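PDB 5T99: glycoside Hydrolase from Bacteroides uniformis, which probably hydrolyses galactosidic linkages during the breakdown of agarose-derived sugars, as a family 2 glycoside hydrolase that binds d-galacto-isofagomine in its active site. Local coordinates for residues P257-K269 against L357-D369. Sequence-based numbering, arbitrary orientation. Where two conformers were deposited one is given.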
ATOM      1  N   PRO A 257     -28.065  10.900   1.011  1.00 17.57           N
ATOM      2  CA  PRO A 257     -26.746  10.633   0.440  1.00 17.69           C
ATOM      3  C   PRO A 257     -26.365   9.151   0.464  1.00 17.49           C
ATOM      4  O   PRO A 257     -26.837   8.400   1.318  1.00 16.55           O
ATOM      5  CB  PRO A 257     -25.814  11.432   1.355  1.00 17.30           C
ATOM      6  CG  PRO A 257     -26.519  11.396   2.669  1.00 17.47           C
ATOM      7  CD  PRO A 257     -27.954  11.604   2.299  1.00 17.24           C
ATOM      8  N   ASN A 258     -25.530   8.756  -0.496  1.00 17.88           N
ATOM      9  CA  ASN A 258     -24.885   7.450  -0.489  1.00 17.70           C
ATOM     10  C   ASN A 258     -23.671   7.573   0.429  1.00 17.57           C
ATOM     11  O   ASN A 258     -22.696   8.253   0.099  1.00 16.82           O
ATOM     12  CB  ASN A 258     -24.456   7.036  -1.892  1.00 17.88           C
ATOM     13  CG  ASN A 258     -25.621   6.925  -2.863  1.00 18.29           C
ATOM     14  OD1 ASN A 258     -25.614   7.534  -3.935  1.00 19.99           O
ATOM     15  ND2 ASN A 258     -26.617   6.146  -2.501  1.00 17.98           N
ATOM     16  N   ILE A 259     -23.766   6.941   1.597  1.00 17.80           N
ATOM     17  CA  ILE A 259     -22.756   7.068   2.649  1.00 18.10           C
ATOM     18  C   ILE A 259     -21.576   6.168   2.296  1.00 17.46           C
ATOM     19  O   ILE A 259     -21.773   4.985   2.009  1.00 17.61           O
ATOM     20  CB  ILE A 259     -23.317   6.632   4.028  1.00 18.55           C
ATOM     21  CG1 ILE A 259     -24.543   7.468   4.439  1.00 18.97           C
ATOM     22  CG2 ILE A 259     -22.244   6.682   5.109  1.00 18.26           C
ATOM     23  CD1 ILE A 259     -24.265   8.919   4.726  1.00 19.43           C
ATOM     24  N   TRP A 260     -20.366   6.729   2.306  1.00 16.95           N
ATOM     25  CA  TRP A 260     -19.139   5.934   2.168  1.00 16.94           C
ATOM     26  C   TRP A 260     -18.965   5.154   3.461  1.00 17.46           C
ATOM     27  O   TRP A 260     -18.956   5.741   4.561  1.00 17.72           O
ATOM     28  CB  TRP A 260     -17.913   6.815   1.900  1.00 16.78           C
ATOM     29  CG  TRP A 260     -16.596   6.069   1.682  1.00 16.78           C
ATOM     30  CD1 TRP A 260     -16.020   5.755   0.478  1.00 16.63           C
ATOM     31  CD2 TRP A 260     -15.688   5.592   2.692  1.00 16.23           C
ATOM     32  NE1 TRP A 260     -14.827   5.108   0.677  1.00 16.33           N
ATOM     33  CE2 TRP A 260     -14.602   4.982   2.019  1.00 16.20           C
ATOM     34  CE3 TRP A 260     -15.695   5.609   4.092  1.00 16.13           C
ATOM     35  CZ2 TRP A 260     -13.526   4.392   2.698  1.00 16.23           C
ATOM     36  CZ3 TRP A 260     -14.628   5.022   4.776  1.00 16.35           C
ATOM     37  CH2 TRP A 260     -13.552   4.419   4.071  1.00 16.34           C
ATOM     38  N   GLY A 261     -18.877   3.834   3.324  1.00 17.82           N
ATOM     39  CA  GLY A 261     -18.653   2.924   4.451  1.00 18.17           C
ATOM     40  C   GLY A 261     -17.858   1.716   3.993  1.00 18.21           C
ATOM     41  O   GLY A 261     -17.609   1.558   2.808  1.00 16.30           O
ATOM     42  N   GLN A 262     -17.475   0.859   4.938  1.00 19.87           N
ATOM     43  CA  GLN A 262     -16.566  -0.267   4.648  1.00 21.79           C
ATOM     44  C   GLN A 262     -17.210  -1.334   3.772  1.00 23.17           C
ATOM     45  O   GLN A 262     -16.551  -1.867   2.889  1.00 23.52           O
ATOM     46  CB  GLN A 262     -15.983  -0.875   5.940  1.00 21.08           C
ATOM     47  CG  GLN A 262     -15.291   0.176   6.793  1.00 21.30           C
ATOM     48  CD  GLN A 262     -14.082  -0.341   7.560  1.00 21.05           C
ATOM     49  OE1 GLN A 262     -14.219  -0.989   8.595  1.00 20.63           O
ATOM     50  NE2 GLN A 262     -12.890  -0.022   7.069  1.00 20.76           N
ATOM     51  N   LYS A 263     -18.492  -1.620   3.996  1.00 26.55           N
ATOM     52  CA  LYS A 263     -19.227  -2.562   3.151  1.00 29.57           C
ATOM     53  C   LYS A 263     -19.587  -1.922   1.815  1.00 27.89           C
ATOM     54  O   LYS A 263     -19.488  -2.573   0.775  1.00 28.44           O
ATOM     55  CB  LYS A 263     -20.512  -3.051   3.832  1.00 34.29           C
ATOM     56  CG  LYS A 263     -20.325  -3.800   5.143  1.00 39.41           C
ATOM     57  CD  LYS A 263     -19.472  -5.057   4.986  1.00 45.37           C
ATOM     58  CE  LYS A 263     -18.036  -4.837   5.476  1.00 49.20           C
ATOM     59  NZ  LYS A 263     -17.137  -5.995   5.194  1.00 51.75           N
ATOM     60  N   ASN A 264     -20.009  -0.661   1.849  1.00 26.81           N
ATOM     61  CA  ASN A 264     -20.447   0.065   0.649  1.00 27.12           C
ATOM     62  C   ASN A 264     -19.666   1.375   0.478  1.00 23.69           C
ATOM     63  O   ASN A 264     -20.104   2.446   0.919  1.00 21.96           O
ATOM     64  CB  ASN A 264     -21.956   0.255   0.694  1.00 29.69           C
ATOM     65  CG  ASN A 264     -22.691  -1.084   0.583  1.00 33.09           C
ATOM     66  OD1 ASN A 264     -22.740  -1.680  -0.496  1.00 34.74           O
ATOM     67  ND2 ASN A 264     -23.217  -1.585   1.708  1.00 34.66           N
ATOM     68  N   PRO A 265     -18.469   1.272  -0.131  1.00 21.29           N
ATOM     69  CA  PRO A 265     -17.538   2.395  -0.278  1.00 20.68           C
ATOM     70  C   PRO A 265     -17.878   3.275  -1.487  1.00 20.47           C
ATOM     71  O   PRO A 265     -17.121   3.367  -2.471  1.00 20.10           O
ATOM     72  CB  PRO A 265     -16.197   1.688  -0.433  1.00 20.58           C
ATOM     73  CG  PRO A 265     -16.545   0.425  -1.154  1.00 20.14           C
ATOM     74  CD  PRO A 265     -17.866   0.009  -0.605  1.00 20.23           C
ATOM     75  N   TYR A 266     -19.022   3.939  -1.375  1.00 19.71           N
ATOM     76  CA  TYR A 266     -19.567   4.719  -2.453  1.00 19.66           C
ATOM     77  C   TYR A 266     -18.792   6.036  -2.605  1.00 18.58           C
ATOM     78  O   TYR A 266     -18.602   6.758  -1.634  1.00 18.45           O
ATOM     79  CB  TYR A 266     -21.044   4.989  -2.184  1.00 20.23           C
ATOM     80  CG  TYR A 266     -21.768   5.569  -3.363  1.00 20.70           C
ATOM     81  CD1 TYR A 266     -22.574   4.762  -4.174  1.00 21.20           C
ATOM     82  CD2 TYR A 266     -21.653   6.933  -3.675  1.00 21.09           C
ATOM     83  CE1 TYR A 266     -23.259   5.292  -5.254  1.00 21.52           C
ATOM     84  CE2 TYR A 266     -22.329   7.482  -4.749  1.00 21.60           C
ATOM     85  CZ  TYR A 266     -23.133   6.659  -5.543  1.00 22.58           C
ATOM     86  OH  TYR A 266     -23.795   7.211  -6.622  1.00 22.08           O
ATOM     87  N   MET A 267     -18.385   6.331  -3.839  1.00 17.28           N
ATOM     88  CA  MET A 267     -17.587   7.495  -4.172  1.00 16.81           C
ATOM     89  C   MET A 267     -18.376   8.424  -5.068  1.00 17.23           C
ATOM     90  O   MET A 267     -19.080   7.973  -5.970  1.00 17.64           O
ATOM     91  CB  MET A 267     -16.328   7.063  -4.930  1.00 16.17           C
ATOM     92  CG  MET A 267     -15.330   6.268  -4.087  1.00 15.69           C
ATOM     93  SD  MET A 267     -14.726   7.222  -2.689  1.00 14.68           S
ATOM     94  CE  MET A 267     -13.687   8.424  -3.518  1.00 14.79           C
ATOM     95  N   TYR A 268     -18.247   9.716  -4.805  1.00 17.24           N
ATOM     96  CA  TYR A 268     -18.785  10.763  -5.663  1.00 17.42           C
ATOM     97  C   TYR A 268     -17.613  11.357  -6.409  1.00 18.05           C
ATOM     98  O   TYR A 268     -16.469  11.167  -6.019  1.00 18.59           O
ATOM     99  CB  TYR A 268     -19.480  11.854  -4.830  1.00 16.57           C
ATOM    100  CG  TYR A 268     -20.843  11.482  -4.297  1.00 15.66           C
ATOM    101  CD1 TYR A 268     -21.994  11.740  -5.032  1.00 15.57           C
ATOM    102  CD2 TYR A 268     -20.983  10.867  -3.064  1.00 15.66           C
ATOM    103  CE1 TYR A 268     -23.256  11.405  -4.548  1.00 15.64           C
ATOM    104  CE2 TYR A 268     -22.239  10.517  -2.562  1.00 15.74           C
ATOM    105  CZ  TYR A 268     -23.378  10.798  -3.302  1.00 15.67           C
ATOM    106  OH  TYR A 268     -24.615  10.466  -2.808  1.00 15.29           O
ATOM    107  N   LYS A 269     -17.919  12.075  -7.479  1.00 19.95           N
ATOM    108  CA  LYS A 269     -16.943  12.842  -8.251  1.00 21.49           C
ATOM    109  C   LYS A 269     -17.373  14.319  -8.312  1.00 20.74           C
ATOM    110  O   LYS A 269     -18.511  14.624  -8.681  1.00 20.31           O
ATOM    111  CB  LYS A 269     -16.824  12.259  -9.655  1.00 23.61           C
ATOM    112  CG  LYS A 269     -15.801  12.940 -10.560  1.00 26.31           C
ATOM    113  CD  LYS A 269     -15.706  12.262 -11.927  1.00 28.81           C
ATOM    114  CE  LYS A 269     -14.930  10.947 -11.852  1.00 32.18           C
ATOM    115  NZ  LYS A 269     -14.887  10.248 -13.176  1.00 34.71           N
ATOM    116  N   LEU A 357      -4.118   5.129  -2.496  1.00 13.59           N
ATOM    117  CA  LEU A 357      -5.204   5.735  -1.704  1.00 13.69           C
ATOM    118  C   LEU A 357      -6.531   5.759  -2.448  1.00 13.74           C
ATOM    119  O   LEU A 357      -7.581   5.595  -1.820  1.00 13.46           O
ATOM    120  CB  LEU A 357      -4.834   7.145  -1.224  1.00 13.66           C
ATOM    121  CG  LEU A 357      -3.656   7.162  -0.241  1.00 13.85           C
ATOM    122  CD1 LEU A 357      -3.223   8.580   0.051  1.00 14.11           C
ATOM    123  CD2 LEU A 357      -3.979   6.442   1.061  1.00 13.93           C
ATOM    124  N   ASP A 358      -6.492   5.939  -3.773  1.00 14.03           N
ATOM    125  CA  ASP A 358      -7.707   5.808  -4.580  1.00 14.18           C
ATOM    126  C   ASP A 358      -8.305   4.418  -4.420  1.00 14.40           C
ATOM    127  O   ASP A 358      -9.518   4.285  -4.322  1.00 14.54           O
ATOM    128  CB  ASP A 358      -7.463   6.114  -6.063  1.00 14.22           C
ATOM    129  CG  ASP A 358      -7.200   7.584  -6.325  1.00 14.38           C
ATOM    130  OD1 ASP A 358      -7.669   8.441  -5.538  1.00 14.66           O
ATOM    131  OD2 ASP A 358      -6.520   7.888  -7.329  1.00 14.01           O
ATOM    132  N   LEU A 359      -7.463   3.389  -4.346  1.00 14.93           N
ATOM    133  CA  LEU A 359      -7.946   2.021  -4.150  1.00 15.11           C
ATOM    134  C   LEU A 359      -8.574   1.844  -2.782  1.00 15.82           C
ATOM    135  O   LEU A 359      -9.657   1.266  -2.667  1.00 17.25           O
ATOM    136  CB  LEU A 359      -6.828   0.993  -4.387  1.00 15.30           C
ATOM    137  CG  LEU A 359      -6.396   0.857  -5.859  1.00 15.31           C
ATOM    138  CD1 LEU A 359      -5.079   0.100  -5.983  1.00 15.31           C
ATOM    139  CD2 LEU A 359      -7.475   0.152  -6.664  1.00 15.02           C
ATOM    140  N   CYS A 360      -7.911   2.355  -1.751  1.00 16.06           N
ATOM    141  CA  CYS A 360      -8.446   2.298  -0.380  1.00 16.05           C
ATOM    142  C   CYS A 360      -9.814   2.961  -0.304  1.00 16.23           C
ATOM    143  O   CYS A 360     -10.733   2.397   0.286  1.00 17.06           O
ATOM    144  CB  CYS A 360      -7.485   2.955   0.631  1.00 15.68           C
ATOM    145  SG  CYS A 360      -5.924   2.061   0.881  1.00 15.00           S
ATOM    146  N   ASP A 361      -9.942   4.141  -0.914  1.00 16.48           N
ATOM    147  CA  ASP A 361     -11.238   4.825  -1.063  1.00 16.80           C
ATOM    148  C   ASP A 361     -12.286   3.887  -1.697  1.00 16.98           C
ATOM    149  O   ASP A 361     -13.354   3.651  -1.115  1.00 15.68           O
ATOM    150  CB  ASP A 361     -11.123   6.085  -1.942  1.00 17.01           C
ATOM    151  CG  ASP A 361     -10.296   7.205  -1.314  1.00 16.97           C
ATOM    152  OD1 ASP A 361     -10.061   7.208  -0.098  1.00 16.68           O
ATOM    153  OD2 ASP A 361      -9.891   8.122  -2.068  1.00 16.57           O
ATOM    154  N   ARG A 362     -11.956   3.367  -2.883  0.50 17.37           N
ATOM    155  CA  ARG A 362     -12.838   2.466  -3.642  0.50 17.82           C
ATOM    156  C   ARG A 362     -13.165   1.146  -2.942  0.50 17.66           C
ATOM    157  O   ARG A 362     -14.238   0.598  -3.155  0.50 17.60           O
ATOM    158  CB  ARG A 362     -12.240   2.161  -5.019  0.50 18.31           C
ATOM    159  CG  ARG A 362     -12.929   2.895  -6.152  0.50 18.98           C
ATOM    160  CD  ARG A 362     -12.136   2.869  -7.454  0.50 19.58           C
ATOM    161  NE  ARG A 362     -11.354   1.650  -7.661  0.50 20.08           N
ATOM    162  CZ  ARG A 362     -11.839   0.501  -8.123  0.50 20.58           C
ATOM    163  NH1 ARG A 362     -11.029  -0.537  -8.275  0.50 20.46           N
ATOM    164  NH2 ARG A 362     -13.132   0.384  -8.417  0.50 20.89           N
ATOM    165  N   MET A 363     -12.245   0.650  -2.117  1.00 17.53           N
ATOM    166  CA  MET A 363     -12.395  -0.660  -1.445  1.00 17.56           C
ATOM    167  C   MET A 363     -12.823  -0.579   0.034  1.00 17.25           C
ATOM    168  O   MET A 363     -12.908  -1.606   0.717  1.00 16.14           O
ATOM    169  CB  MET A 363     -11.092  -1.459  -1.595  1.00 18.32           C
ATOM    170  CG  MET A 363     -10.788  -1.859  -3.040  1.00 18.81           C
ATOM    171  SD  MET A 363      -9.101  -2.440  -3.311  1.00 20.18           S
ATOM    172  CE  MET A 363      -9.177  -3.993  -2.434  1.00 20.12           C
ATOM    173  N   GLY A 364     -13.071   0.637   0.531  1.00 17.04           N
ATOM    174  CA  GLY A 364     -13.640   0.832   1.854  1.00 16.63           C
ATOM    175  C   GLY A 364     -12.711   0.610   3.026  1.00 16.28           C
ATOM    176  O   GLY A 364     -13.170   0.287   4.120  1.00 17.08           O
ATOM    177  N   LEU A 365     -11.419   0.808   2.820  1.00 15.71           N
ATOM    178  CA  LEU A 365     -10.434   0.637   3.881  1.00 15.80           C
ATOM    179  C   LEU A 365     -10.099   1.979   4.523  1.00 15.74           C
ATOM    180  O   LEU A 365      -9.948   2.974   3.822  1.00 16.15           O
ATOM    181  CB  LEU A 365      -9.151   0.039   3.307  1.00 15.94           C
ATOM    182  CG  LEU A 365      -9.251  -1.369   2.720  1.00 15.99           C
ATOM    183  CD1 LEU A 365      -7.965  -1.689   1.968  1.00 16.34           C
ATOM    184  CD2 LEU A 365      -9.511  -2.415   3.799  1.00 15.82           C
ATOM    185  N   VAL A 366      -9.956   2.005   5.848  1.00 15.16           N
ATOM    186  CA  VAL A 366      -9.541   3.224   6.536  1.00 14.37           C
ATOM    187  C   VAL A 366      -8.026   3.241   6.610  1.00 14.36           C
ATOM    188  O   VAL A 366      -7.400   2.184   6.722  1.00 14.93           O
ATOM    189  CB  VAL A 366     -10.238   3.427   7.902  1.00 14.22           C
ATOM    190  CG1 VAL A 366     -11.724   3.657   7.671  1.00 14.19           C
ATOM    191  CG2 VAL A 366     -10.024   2.271   8.874  1.00 14.04           C
ATOM    192  N   VAL A 367      -7.439   4.433   6.513  1.00 13.83           N
ATOM    193  CA  VAL A 367      -6.005   4.599   6.366  1.00 13.51           C
ATOM    194  C   VAL A 367      -5.390   5.590   7.372  1.00 13.63           C
ATOM    195  O   VAL A 367      -5.906   6.692   7.570  1.00 13.39           O
ATOM    196  CB  VAL A 367      -5.654   5.049   4.938  1.00 13.59           C
ATOM    197  CG1 VAL A 367      -4.153   5.281   4.791  1.00 13.60           C
ATOM    198  CG2 VAL A 367      -6.134   4.018   3.920  1.00 13.86           C
ATOM    199  N   LEU A 368      -4.274   5.171   7.978  1.00 13.69           N
ATOM    200  CA  LEU A 368      -3.380   6.039   8.732  1.00 13.55           C
ATOM    201  C   LEU A 368      -2.253   6.447   7.792  1.00 13.65           C
ATOM    202  O   LEU A 368      -1.417   5.622   7.421  1.00 13.83           O
ATOM    203  CB  LEU A 368      -2.818   5.315   9.950  1.00 13.58           C
ATOM    204  CG  LEU A 368      -3.751   5.150  11.151  1.00 13.74           C
ATOM    205  CD1 LEU A 368      -5.060   4.491  10.758  1.00 13.82           C
ATOM    206  CD2 LEU A 368      -3.070   4.366  12.271  1.00 13.63           C
ATOM    207  N   ASP A 369      -2.237   7.721   7.419  1.00 13.53           N
ATOM    208  CA  ASP A 369      -1.371   8.246   6.367  1.00 13.70           C
ATOM    209  C   ASP A 369      -0.140   8.833   7.063  1.00 14.03           C
ATOM    210  O   ASP A 369      -0.243   9.869   7.748  1.00 14.34           O
ATOM    211  CB  ASP A 369      -2.169   9.311   5.613  1.00 14.01           C
ATOM    212  CG  ASP A 369      -1.643   9.623   4.231  1.00 14.35           C
ATOM    213  OD1 ASP A 369      -0.543   9.175   3.849  1.00 14.32           O
ATOM    214  OD2 ASP A 369      -2.368  10.376   3.522  1.00 14.81           O
TER
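Trp260 and Gln262 each donate a side-chain N-H to a backbone carbonyl around Gly364, whose positive phi forms the Schellman motif that follows helix 354-363, before strand 366-370 of the TIM barrel begins. The loop carrying these donors leads into strand 268-276 of the preceding β-sandwich domain, and the contact illustrates how side chains of one domain can read the backbone of a helix terminus in another. Trp260 NE1 lies 2.7 Å from Asp361 O, with an N-H...O angle of 160°; the acceptor is close to the ring plane. With CG anti to the backbone N (chi1 -178°), the indole reaches across so that CZ2 comes 3.7 Å from Gly364 CA, while CH2 meets Val366 CG1 at the ring edge. A phenylalanine here would lack the indole N-H and would probably leave Asp361 O without this side-chain donor. Three residues further along, Gln262 NE2 donates to Gly364 O at 3.0 Å, in the carbonyl plane though bent at the hydrogen, and also bonds to Asn343 O.

Pro265, centre of an inverse gamma turn, packs its ring against the last helical turn, CB 3.4 Å from Gly364 N. The fit is close: Gln262 O and Pro265 CB crowd the alpha carbon of Gly364, where the positive phi of 75° is readily adopted by a glycine. Further out, Met267 crosses Asp361 at about a right angle. The carboxylate of Asp361 is itself held by two residues just before strand 409-416, OD2 by His406 ND1 and OD1 by Ser408 OG, which fixes the side chain that Met267 touches. Bends at chi2 and chi3 of Met267 fold its end onto the aspartate, bringing CE to 3.8 Å from Asp361 CB.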